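Local structure of chromosomal replication initiator protein DnaA (1L8Q) at residues K169-I174 with Y193-T198; K173-K178 with R202-K207; F182-R187 with K209-K214. The protein probably binds the chromosomal replication origin in its ATP form and starts assembly of the DNA replication initiation complex. One frame throughout, in Å; residues are numbered along the deposited sequence.

Contact 1: K169-I174 with Y193-T198; sequences KTRFKI and YLLENT. With ADP (adenosine-5'-diphosphate), chain C.
Arg171 on helix 168-181 reaches across to Leu195 of helix 188-197 and to Thr198, which follows in the chain. Both helices belong to the helical lid of the AAA+ region. The short helix axes run 10.0 Å apart at 136°, nearer antiparallel than parallel. From CB, which points toward the other helix, the arginine chain reaches CD, 3.4 Å from Thr198 O. A turn about chi3 (-63°) then sets NE. NE (3.4 Å) and CZ (3.0 Å) also lie against Thr198 O. The guanidinium lies between Thr198 O over one face and Leu195 CD2 over the other. At its tip NH1 gives a nearly straight hydrogen bond to Leu195 O, 2.6 Å long. The bond lies in the guanidinium plane and uses a lone pair of the carbonyl. Asn168 OD1 accepts a hydrogen bond from NH2, so two guanidinium nitrogens are held. Leu195 CD2 packs 4.1 Å from Phe172 CB, and Leu195 CD1 meets the Phe172 ring at a slant. On the ADP side, Ile174 CD1 lies 3.6 Å from N3 of the adenine. Thr198 OG1 gives a hydrogen bond to Leu194 O, 2.7 Å long, from 36° above the carbonyl plane.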
loop_
_atom_site.group_PDB
_atom_site.type_symbol
_atom_site.label_atom_id
_atom_site.label_comp_id
_atom_site.label_asym_id
_atom_site.label_seq_id
_atom_site.Cartn_x
_atom_site.Cartn_y
_atom_site.Cartn_z
ATOM N N LYS A 169 -13.297 -5.744 10.574
ATOM C CA LYS A 169 -13.280 -6.104 11.981
ATOM C C LYS A 169 -11.898 -5.845 12.563
ATOM O O LYS A 169 -11.770 -5.445 13.719
ATOM C CB LYS A 169 -13.693 -7.560 12.194
ATOM C CG LYS A 169 -13.881 -7.920 13.666
ATOM C CD LYS A 169 -14.419 -9.352 13.871
ATOM C CE LYS A 169 -15.129 -9.494 15.254
ATOM N NZ LYS A 169 -14.209 -9.736 16.425
ATOM N N THR A 170 -10.869 -6.034 11.742
ATOM C CA THR A 170 -9.495 -5.847 12.180
ATOM C C THR A 170 -9.103 -4.361 12.331
ATOM O O THR A 170 -8.589 -3.961 13.373
ATOM C CB THR A 170 -8.542 -6.627 11.257
ATOM O OG1 THR A 170 -8.752 -8.031 11.455
ATOM C CG2 THR A 170 -7.104 -6.438 11.667
ATOM N N ARG A 171 -9.354 -3.550 11.307
ATOM C CA ARG A 171 -9.080 -2.117 11.406
ATOM C C ARG A 171 -9.721 -1.578 12.677
ATOM O O ARG A 171 -9.102 -0.866 13.455
ATOM C CB ARG A 171 -9.680 -1.363 10.220
ATOM C CG ARG A 171 -8.757 -1.188 9.055
ATOM C CD ARG A 171 -9.219 -0.159 8.031
ATOM N NE ARG A 171 -10.483 -0.547 7.418
ATOM C CZ ARG A 171 -11.540 0.243 7.365
ATOM N NH1 ARG A 171 -11.470 1.469 7.880
ATOM N NH2 ARG A 171 -12.660 -0.182 6.802
ATOM N N PHE A 172 -10.983 -1.927 12.861
ATOM C CA PHE A 172 -11.730 -1.531 14.021
ATOM C C PHE A 172 -10.916 -1.754 15.295
ATOM O O PHE A 172 -10.696 -0.819 16.068
ATOM C CB PHE A 172 -13.047 -2.310 14.072
ATOM C CG PHE A 172 -13.882 -2.025 15.273
ATOM C CD1 PHE A 172 -14.450 -0.782 15.458
ATOM C CD2 PHE A 172 -14.128 -3.018 16.209
ATOM C CE1 PHE A 172 -15.250 -0.512 16.585
ATOM C CE2 PHE A 172 -14.921 -2.770 17.340
ATOM C CZ PHE A 172 -15.485 -1.509 17.526
ATOM N N LYS A 173 -10.472 -2.984 15.519
ATOM C CA LYS A 173 -9.680 -3.261 16.706
ATOM C C LYS A 173 -8.409 -2.403 16.702
ATOM O O LYS A 173 -8.040 -1.817 17.731
ATOM C CB LYS A 173 -9.354 -4.749 16.815
ATOM C CG LYS A 173 -10.592 -5.625 16.914
ATOM C CD LYS A 173 -10.258 -7.032 17.329
ATOM C CE LYS A 173 -11.466 -7.933 17.219
ATOM N NZ LYS A 173 -11.081 -9.369 17.380
ATOM N N ILE A 174 -7.754 -2.305 15.547
ATOM C CA ILE A 174 -6.552 -1.499 15.460
ATOM C C ILE A 174 -6.884 -0.044 15.840
ATOM O O ILE A 174 -6.246 0.564 16.713
ATOM C CB ILE A 174 -5.927 -1.605 14.072
ATOM C CG1 ILE A 174 -5.296 -2.985 13.897
ATOM C CG2 ILE A 174 -4.876 -0.537 13.887
ATOM C CD1 ILE A 174 -4.676 -3.223 12.515
ATOM N N TYR A 193 -15.790 7.587 12.418
ATOM C CA TYR A 193 -15.151 8.453 11.440
ATOM C C TYR A 193 -13.964 7.766 10.821
ATOM O O TYR A 193 -13.735 7.868 9.621
ATOM C CB TYR A 193 -14.662 9.759 12.077
ATOM C CG TYR A 193 -13.803 10.578 11.134
ATOM C CD1 TYR A 193 -14.383 11.465 10.224
ATOM C CD2 TYR A 193 -12.432 10.434 11.116
ATOM C CE1 TYR A 193 -13.612 12.208 9.355
ATOM C CE2 TYR A 193 -11.644 11.169 10.231
ATOM C CZ TYR A 193 -12.242 12.055 9.360
ATOM O OH TYR A 193 -11.467 12.783 8.473
ATOM N N LEU A 194 -13.183 7.100 11.661
ATOM C CA LEU A 194 -11.977 6.467 11.213
ATOM C C LEU A 194 -12.284 5.232 10.352
ATOM O O LEU A 194 -11.582 4.974 9.364
ATOM C CB LEU A 194 -11.090 6.128 12.409
ATOM C CG LEU A 194 -10.592 7.362 13.167
ATOM C CD1 LEU A 194 -9.968 6.984 14.490
ATOM C CD2 LEU A 194 -9.623 8.201 12.313
ATOM N N LEU A 195 -13.341 4.489 10.703
ATOM C CA LEU A 195 -13.698 3.308 9.928
ATOM C C LEU A 195 -14.016 3.703 8.508
ATOM O O LEU A 195 -13.487 3.118 7.558
ATOM C CB LEU A 195 -14.886 2.574 10.531
ATOM C CG LEU A 195 -14.604 1.489 11.577
ATOM C CD1 LEU A 195 -15.897 0.717 11.873
ATOM C CD2 LEU A 195 -13.496 0.533 11.125
ATOM N N GLU A 196 -14.856 4.720 8.364
ATOM C CA GLU A 196 -15.258 5.181 7.050
ATOM C C GLU A 196 -14.148 5.818 6.222
ATOM O O GLU A 196 -14.204 5.773 5.005
ATOM C CB GLU A 196 -16.444 6.140 7.137
ATOM C CG GLU A 196 -17.812 5.474 6.965
ATOM C CD GLU A 196 -18.033 4.846 5.574
ATOM O OE1 GLU A 196 -17.069 4.749 4.777
ATOM O OE2 GLU A 196 -19.189 4.442 5.276
ATOM N N ASN A 197 -13.134 6.392 6.861
ATOM C CA ASN A 197 -12.130 7.133 6.096
ATOM C C ASN A 197 -10.694 6.627 6.093
ATOM O O ASN A 197 -9.782 7.398 5.817
ATOM C CB ASN A 197 -12.156 8.600 6.481
ATOM C CG ASN A 197 -13.504 9.244 6.203
ATOM O OD1 ASN A 197 -13.688 9.902 5.184
ATOM N ND2 ASN A 197 -14.452 9.051 7.109
ATOM N N THR A 198 -10.487 5.342 6.366
ATOM C CA THR A 198 -9.146 4.796 6.353
ATOM C C THR A 198 -9.121 3.313 6.021
ATOM O O THR A 198 -10.108 2.600 6.224
ATOM C CB THR A 198 -8.435 5.050 7.703
ATOM O OG1 THR A 198 -9.013 4.232 8.724
ATOM C CG2 THR A 198 -8.685 6.453 8.193
HETATM P PB ADP C . 2.591 -3.850 4.708
HETATM O O1B ADP C . 4.001 -4.376 5.015
HETATM O O2B ADP C . 1.642 -4.889 4.185
HETATM O O3B ADP C . 2.586 -2.562 3.945
HETATM P PA ADP C . 2.900 -3.403 7.394
HETATM O O1A ADP C . 3.309 -4.781 7.879
HETATM O O2A ADP C . 4.086 -2.521 7.041
HETATM O O3A ADP C . 1.960 -3.498 6.113
HETATM O "O5'" ADP C . 1.955 -2.713 8.474
HETATM C "C5'" ADP C . 1.507 -1.382 8.297
HETATM C "C4'" ADP C . 1.182 -0.871 9.678
HETATM O "O4'" ADP C . -0.072 -1.422 10.131
HETATM C "C3'" ADP C . 2.230 -1.360 10.653
HETATM O "O3'" ADP C . 2.336 -0.340 11.635
HETATM C "C2'" ADP C . 1.596 -2.600 11.244
HETATM O "O2'" ADP C . 2.061 -2.984 12.528
HETATM C "C1'" ADP C . 0.135 -2.247 11.280
HETATM N N9 ADP C . -0.614 -3.504 11.156
HETATM C C8 ADP C . -0.824 -4.206 10.017
HETATM N N7 ADP C . -1.559 -5.327 10.284
HETATM C C5 ADP C . -1.801 -5.351 11.600
HETATM C C6 ADP C . -2.506 -6.243 12.531
HETATM N N6 ADP C . -3.112 -7.362 12.103
HETATM N N1 ADP C . -2.531 -5.908 13.826
HETATM C C2 ADP C . -1.939 -4.787 14.285
HETATM N N3 ADP C . -1.282 -3.930 13.481
HETATM C C4 ADP C . -1.181 -4.156 12.168
#

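Contact 2: K173-K178 with R202-K207; sequences KIIKEK and REIEGK. With ADP (adenosine-5'-diphosphate), chain C.
Ile204 pushes its side chain toward helix 168-181 and meets Ile175 and Lys178 there. Ile204 CD1 lies 3.5 Å from Ile175 CG1, and the two side chains cross at about a right angle. Ile174 adds a looser contact, its CG2 4.4 Å from the same Ile204 CD1. The other branch, Ile204 CG2, rests 4.0 Å from Lys178 CG. Lys178 then bends at chi2 (-52°), which turns CD off the line of the first bonds. Its NZ forms a salt bridge with Glu205 OE2 at 2.8 Å, meeting that oxygen nearly along the C-O bond. Glu205 is extended beyond CG, and this brings its carboxylate to the ammonium. An alanine at Lys178 would probably leave Glu205 without this charged mate and lose the packing of CG on Ile204 CG2. The segments lie on helices 168-181 and 201-214 of the AAA+ lid, which pack side by side, with segment axes 10.8 Å apart and inclined at 39°. The second helix also carries Arg202, which binds ATP in another structure of this protein. Further out, Glu181 OE2 makes a second salt bridge to Lys178 NZ, so the ammonium is shared by two carboxylates. Leu194 and Leu195 of helix 188-197 pack on Ile175. Thr198 touches Ile204, and Val201 touches both Ile174 and Lys178.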
loop_
_atom_site.group_PDB
_atom_site.type_symbol
_atom_site.label_atom_id
_atom_site.label_comp_id
_atom_site.label_asym_id
_atom_site.label_seq_id
_atom_site.Cartn_x
_atom_site.Cartn_y
_atom_site.Cartn_z
ATOM N N LYS A 173 -10.472 -2.984 15.519
ATOM C CA LYS A 173 -9.680 -3.261 16.706
ATOM C C LYS A 173 -8.409 -2.403 16.702
ATOM O O LYS A 173 -8.040 -1.817 17.731
ATOM C CB LYS A 173 -9.354 -4.749 16.815
ATOM C CG LYS A 173 -10.592 -5.625 16.914
ATOM C CD LYS A 173 -10.258 -7.032 17.329
ATOM C CE LYS A 173 -11.466 -7.933 17.219
ATOM N NZ LYS A 173 -11.081 -9.369 17.380
ATOM N N ILE A 174 -7.754 -2.305 15.547
ATOM C CA ILE A 174 -6.552 -1.499 15.460
ATOM C C ILE A 174 -6.884 -0.044 15.840
ATOM O O ILE A 174 -6.246 0.564 16.713
ATOM C CB ILE A 174 -5.927 -1.605 14.072
ATOM C CG1 ILE A 174 -5.296 -2.985 13.897
ATOM C CG2 ILE A 174 -4.876 -0.537 13.887
ATOM C CD1 ILE A 174 -4.676 -3.223 12.515
ATOM N N ILE A 175 -7.918 0.491 15.224
ATOM C CA ILE A 175 -8.326 1.848 15.516
ATOM C C ILE A 175 -8.461 2.081 17.018
ATOM O O ILE A 175 -8.036 3.111 17.537
ATOM C CB ILE A 175 -9.625 2.173 14.776
ATOM C CG1 ILE A 175 -9.324 2.465 13.297
ATOM C CG2 ILE A 175 -10.314 3.332 15.409
ATOM C CD1 ILE A 175 -10.558 2.422 12.396
ATOM N N LYS A 176 -9.050 1.130 17.728
ATOM C CA LYS A 176 -9.156 1.258 19.168
ATOM C C LYS A 176 -7.779 1.312 19.782
ATOM O O LYS A 176 -7.528 2.140 20.642
ATOM C CB LYS A 176 -9.904 0.096 19.776
ATOM C CG LYS A 176 -11.424 0.183 19.729
ATOM C CD LYS A 176 -11.973 -1.229 19.891
ATOM C CE LYS A 176 -13.422 -1.255 20.266
ATOM N NZ LYS A 176 -13.836 -2.649 20.636
ATOM N N GLU A 177 -6.879 0.430 19.359
ATOM C CA GLU A 177 -5.532 0.447 19.936
ATOM C C GLU A 177 -4.878 1.803 19.698
ATOM O O GLU A 177 -4.341 2.392 20.614
ATOM C CB GLU A 177 -4.650 -0.741 19.456
ATOM C CG GLU A 177 -4.587 -1.915 20.457
ATOM C CD GLU A 177 -4.057 -3.245 19.863
ATOM O OE1 GLU A 177 -3.090 -3.228 19.038
ATOM O OE2 GLU A 177 -4.597 -4.328 20.241
ATOM N N LYS A 178 -4.995 2.315 18.477
ATOM C CA LYS A 178 -4.374 3.583 18.090
ATOM C C LYS A 178 -4.893 4.757 18.908
ATOM O O LYS A 178 -4.125 5.614 19.359
ATOM C CB LYS A 178 -4.585 3.846 16.600
ATOM C CG LYS A 178 -3.715 2.984 15.707
ATOM C CD LYS A 178 -2.271 3.095 16.123
ATOM C CE LYS A 178 -1.397 2.128 15.371
ATOM N NZ LYS A 178 0.020 2.517 15.505
ATOM N N ARG A 202 -1.426 3.888 8.380
ATOM C CA ARG A 202 -0.841 5.154 7.963
ATOM C C ARG A 202 -1.919 6.242 7.878
ATOM O O ARG A 202 -1.713 7.366 8.306
ATOM C CB ARG A 202 -0.137 5.008 6.610
ATOM C CG ARG A 202 0.842 6.118 6.294
ATOM C CD ARG A 202 1.265 6.203 4.816
ATOM N NE ARG A 202 2.244 5.177 4.415
ATOM C CZ ARG A 202 3.433 4.987 4.997
ATOM N NH1 ARG A 202 3.811 5.744 6.028
ATOM N NH2 ARG A 202 4.244 4.036 4.547
ATOM N N GLU A 203 -3.069 5.892 7.322
ATOM C CA GLU A 203 -4.161 6.841 7.169
ATOM C C GLU A 203 -4.810 7.110 8.524
ATOM O O GLU A 203 -5.269 8.218 8.808
ATOM C CB GLU A 203 -5.187 6.324 6.140
ATOM C CG GLU A 203 -4.602 6.179 4.739
ATOM C CD GLU A 203 -5.558 5.523 3.761
ATOM O OE1 GLU A 203 -6.693 5.196 4.182
ATOM O OE2 GLU A 203 -5.174 5.330 2.570
ATOM N N ILE A 204 -4.833 6.091 9.365
ATOM C CA ILE A 204 -5.381 6.226 10.697
ATOM C C ILE A 204 -4.526 7.199 11.506
ATOM O O ILE A 204 -5.041 8.078 12.171
ATOM C CB ILE A 204 -5.439 4.854 11.382
ATOM C CG1 ILE A 204 -6.502 3.981 10.721
ATOM C CG2 ILE A 204 -5.738 5.006 12.848
ATOM C CD1 ILE A 204 -6.527 2.563 11.239
ATOM N N GLU A 205 -3.212 7.037 11.447
ATOM C CA GLU A 205 -2.321 7.948 12.149
ATOM C C GLU A 205 -2.386 9.357 11.539
ATOM O O GLU A 205 -2.341 10.360 12.256
ATOM C CB GLU A 205 -0.892 7.395 12.193
ATOM C CG GLU A 205 -0.730 6.362 13.291
ATOM C CD GLU A 205 0.652 5.768 13.379
ATOM O OE1 GLU A 205 1.558 6.223 12.650
ATOM O OE2 GLU A 205 0.824 4.823 14.183
ATOM N N GLY A 206 -2.522 9.423 10.220
ATOM C CA GLY A 206 -2.695 10.692 9.542
ATOM C C GLY A 206 -3.923 11.444 10.048
ATOM O O GLY A 206 -3.857 12.640 10.355
ATOM N N LYS A 207 -5.054 10.754 10.134
ATOM C CA LYS A 207 -6.261 11.383 10.663
ATOM C C LYS A 207 -6.066 11.771 12.126
ATOM O O LYS A 207 -6.438 12.863 12.534
ATOM C CB LYS A 207 -7.476 10.465 10.537
ATOM C CG LYS A 207 -7.985 10.303 9.127
ATOM C CD LYS A 207 -8.229 11.620 8.466
ATOM C CE LYS A 207 -8.848 11.413 7.091
ATOM N NZ LYS A 207 -8.749 12.620 6.223
HETATM P PB ADP C . 2.591 -3.850 4.708
HETATM O O1B ADP C . 4.001 -4.376 5.015
HETATM O O2B ADP C . 1.642 -4.889 4.185
HETATM O O3B ADP C . 2.586 -2.562 3.945
HETATM P PA ADP C . 2.900 -3.403 7.394
HETATM O O1A ADP C . 3.309 -4.781 7.879
HETATM O O2A ADP C . 4.086 -2.521 7.041
HETATM O O3A ADP C . 1.960 -3.498 6.113
HETATM O "O5'" ADP C . 1.955 -2.713 8.474
HETATM C "C5'" ADP C . 1.507 -1.382 8.297
HETATM C "C4'" ADP C . 1.182 -0.871 9.678
HETATM O "O4'" ADP C . -0.072 -1.422 10.131
HETATM C "C3'" ADP C . 2.230 -1.360 10.653
HETATM O "O3'" ADP C . 2.336 -0.340 11.635
HETATM C "C2'" ADP C . 1.596 -2.600 11.244
HETATM O "O2'" ADP C . 2.061 -2.984 12.528
HETATM C "C1'" ADP C . 0.135 -2.247 11.280
HETATM N N9 ADP C . -0.614 -3.504 11.156
HETATM C C8 ADP C . -0.824 -4.206 10.017
HETATM N N7 ADP C . -1.559 -5.327 10.284
HETATM C C5 ADP C . -1.801 -5.351 11.600
HETATM C C6 ADP C . -2.506 -6.243 12.531
HETATM N N6 ADP C . -3.112 -7.362 12.103
HETATM N N1 ADP C . -2.531 -5.908 13.826
HETATM C C2 ADP C . -1.939 -4.787 14.285
HETATM N N3 ADP C . -1.282 -3.930 13.481
HETATM C C4 ADP C . -1.181 -4.156 12.168
#

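Contact 3: F182-R187 with K209-K214; sequences FNLELR and KLIKLK
Lys212 and Ile211, near the end of helix 201-214, meet Phe182 and Leu184 in a surface contact. It joins the loop after helix 168-181 to the last helix of the AAA+ region. Leu184 points toward the helix. Its CD1 lies 3.8 Å from Ile211 CG2, and its CD2 lies 4.0 Å from Lys212 CD. The leucine and lysine side chains cross at a slant. The Lys212 chain bends at chi2, chi3 and chi4, and its CD and NZ end up against Leu184 and Phe182 O. CE comes within 4.2 Å of Phe182 CB, and NZ gives a hydrogen bond of 2.8 Å to Phe182 O. The ammonium is tilted 23° from the carbonyl plane. A Schellman motif ends helix 168-181. Asn183, with positive phi, is its C-prime residue, with Leu184 N to Leu179 O and Asn183 N to Lys180 O. Phe182 also packs on Glu205 and Ile208. Ile211 touches Phe216 and Leu219 of helix 216-241, which is assigned to domain IV, the part thought to bind double-stranded DNA. Phe182 O lies just past the C-terminal end of helix 168-181, where carbonyls carry partial negative charge. The positive lysine there is likely to be electrostatically favourable.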
loop_
_atom_site.group_PDB
_atom_site.type_symbol
_atom_site.label_atom_id
_atom_site.label_comp_id
_atom_site.label_asym_id
_atom_site.label_seq_id
_atom_site.Cartn_x
_atom_site.Cartn_y
_atom_site.Cartn_z
ATOM N N PHE A 182 -2.502 7.221 21.155
ATOM C CA PHE A 182 -2.373 8.654 20.998
ATOM C C PHE A 182 -3.269 9.456 21.945
ATOM O O PHE A 182 -3.507 10.653 21.754
ATOM C CB PHE A 182 -2.543 9.040 19.521
ATOM C CG PHE A 182 -1.463 8.501 18.650
ATOM C CD1 PHE A 182 -0.226 9.140 18.577
ATOM C CD2 PHE A 182 -1.640 7.306 17.956
ATOM C CE1 PHE A 182 0.810 8.606 17.788
ATOM C CE2 PHE A 182 -0.626 6.782 17.168
ATOM C CZ PHE A 182 0.599 7.429 17.082
ATOM N N ASN A 183 -3.715 8.791 23.002
ATOM C CA ASN A 183 -4.500 9.433 24.035
ATOM C C ASN A 183 -5.759 10.127 23.529
ATOM O O ASN A 183 -5.973 11.319 23.766
ATOM C CB ASN A 183 -3.649 10.407 24.835
ATOM C CG ASN A 183 -4.424 11.030 26.006
ATOM O OD1 ASN A 183 -5.245 10.365 26.625
ATOM N ND2 ASN A 183 -4.176 12.315 26.290
ATOM N N LEU A 184 -6.583 9.398 22.799
ATOM C CA LEU A 184 -7.870 9.927 22.433
ATOM C C LEU A 184 -8.892 9.021 23.058
ATOM O O LEU A 184 -8.553 8.003 23.646
ATOM C CB LEU A 184 -8.036 10.043 20.931
ATOM C CG LEU A 184 -7.165 11.157 20.342
ATOM C CD1 LEU A 184 -7.324 11.248 18.843
ATOM C CD2 LEU A 184 -7.485 12.477 20.994
ATOM N N GLU A 185 -10.144 9.407 22.974
ATOM C CA GLU A 185 -11.182 8.676 23.648
ATOM C C GLU A 185 -11.854 7.722 22.695
ATOM O O GLU A 185 -12.070 8.058 21.530
ATOM C CB GLU A 185 -12.205 9.656 24.185
ATOM C CG GLU A 185 -12.673 9.344 25.581
ATOM C CD GLU A 185 -13.660 10.371 26.093
ATOM O OE1 GLU A 185 -13.234 11.536 26.308
ATOM O OE2 GLU A 185 -14.858 10.016 26.279
ATOM N N LEU A 186 -12.194 6.534 23.188
ATOM C CA LEU A 186 -12.880 5.548 22.368
ATOM C C LEU A 186 -14.340 5.931 22.234
ATOM O O LEU A 186 -15.226 5.277 22.769
ATOM C CB LEU A 186 -12.707 4.132 22.935
ATOM C CG LEU A 186 -11.397 3.480 22.481
ATOM C CD1 LEU A 186 -10.232 4.383 22.790
ATOM C CD2 LEU A 186 -11.209 2.157 23.138
ATOM N N ARG A 187 -14.576 7.002 21.497
ATOM C CA ARG A 187 -15.901 7.539 21.321
ATOM C C ARG A 187 -16.468 7.063 19.996
ATOM O O ARG A 187 -15.791 7.108 18.966
ATOM C CB ARG A 187 -15.830 9.057 21.356
ATOM C CG ARG A 187 -17.039 9.708 21.906
ATOM C CD ARG A 187 -16.740 10.807 22.882
ATOM N NE ARG A 187 -17.872 11.111 23.767
ATOM C CZ ARG A 187 -18.960 10.350 23.918
ATOM N NH1 ARG A 187 -19.101 9.216 23.240
ATOM N NH2 ARG A 187 -19.919 10.730 24.745
ATOM N N LYS A 209 -3.339 12.553 13.704
ATOM C CA LYS A 209 -2.471 13.725 13.765
ATOM C C LYS A 209 -3.322 14.983 13.592
ATOM O O LYS A 209 -3.163 15.956 14.321
ATOM C CB LYS A 209 -1.426 13.677 12.655
ATOM C CG LYS A 209 0.012 13.348 13.075
ATOM C CD LYS A 209 0.209 11.860 13.443
ATOM C CE LYS A 209 1.698 11.412 13.252
ATOM N NZ LYS A 209 1.966 10.847 11.876
ATOM N N LEU A 210 -4.228 14.954 12.622
ATOM C CA LEU A 210 -5.090 16.096 12.346
ATOM C C LEU A 210 -6.068 16.308 13.483
ATOM O O LEU A 210 -6.439 17.440 13.795
ATOM C CB LEU A 210 -5.862 15.888 11.051
ATOM C CG LEU A 210 -5.450 16.661 9.785
ATOM C CD1 LEU A 210 -4.047 17.294 9.876
ATOM C CD2 LEU A 210 -5.595 15.772 8.532
ATOM N N ILE A 211 -6.492 15.224 14.115
ATOM C CA ILE A 211 -7.447 15.360 15.209
ATOM C C ILE A 211 -6.797 15.987 16.433
ATOM O O ILE A 211 -7.411 16.824 17.090
ATOM C CB ILE A 211 -8.120 14.030 15.551
ATOM C CG1 ILE A 211 -9.132 13.671 14.464
ATOM C CG2 ILE A 211 -8.847 14.139 16.862
ATOM C CD1 ILE A 211 -9.447 12.191 14.365
ATOM N N LYS A 212 -5.551 15.611 16.730
ATOM C CA LYS A 212 -4.867 16.190 17.882
ATOM C C LYS A 212 -4.577 17.673 17.635
ATOM O O LYS A 212 -4.453 18.458 18.573
ATOM C CB LYS A 212 -3.547 15.464 18.186
ATOM C CG LYS A 212 -3.629 13.964 18.182
ATOM C CD LYS A 212 -3.916 13.423 19.542
ATOM C CE LYS A 212 -2.654 13.205 20.301
ATOM N NZ LYS A 212 -2.957 13.441 21.711
ATOM N N LEU A 213 -4.447 18.045 16.370
ATOM C CA LEU A 213 -4.073 19.404 16.023
ATOM C C LEU A 213 -5.262 20.324 16.045
ATOM O O LEU A 213 -5.220 21.381 16.654
ATOM C CB LEU A 213 -3.426 19.459 14.639
ATOM C CG LEU A 213 -3.103 20.889 14.174
ATOM C CD1 LEU A 213 -1.941 21.503 14.968
ATOM C CD2 LEU A 213 -2.800 20.936 12.667
ATOM N N LYS A 214 -6.327 19.907 15.386
ATOM C CA LYS A 214 -7.482 20.761 15.165
ATOM C C LYS A 214 -8.674 20.379 16.025
ATOM O O LYS A 214 -9.691 21.071 16.026
ATOM C CB LYS A 214 -7.897 20.697 13.692
ATOM C CG LYS A 214 -6.749 20.832 12.700
ATOM C CD LYS A 214 -7.221 21.496 11.417
ATOM C CE LYS A 214 -7.187 23.014 11.606
ATOM N NZ LYS A 214 -8.194 23.687 10.785
#

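In the fold
From the N terminus, the chain passes through the nucleotide-binding part of the AAA+ region and then enters helix 168-181. Contact 1 closes the first loop, with 18 residues between its segments, bringing helix 188-197 back onto the start of that helix. Contact 2 begins one turn later and closes a longer loop on helix 201-214. Contacts 1 and 2 share Lys173 and Ile174, and they touch where Leu194 meets Lys207. Contact 3 crosses both, since its first segment lies inside their loops and its second lies beyond them. Together the three tie the helices of the lid to one another, from the ADP pocket at contacts 1 and 2 to the junction with domain IV, where helix 216-241 meets contact 3.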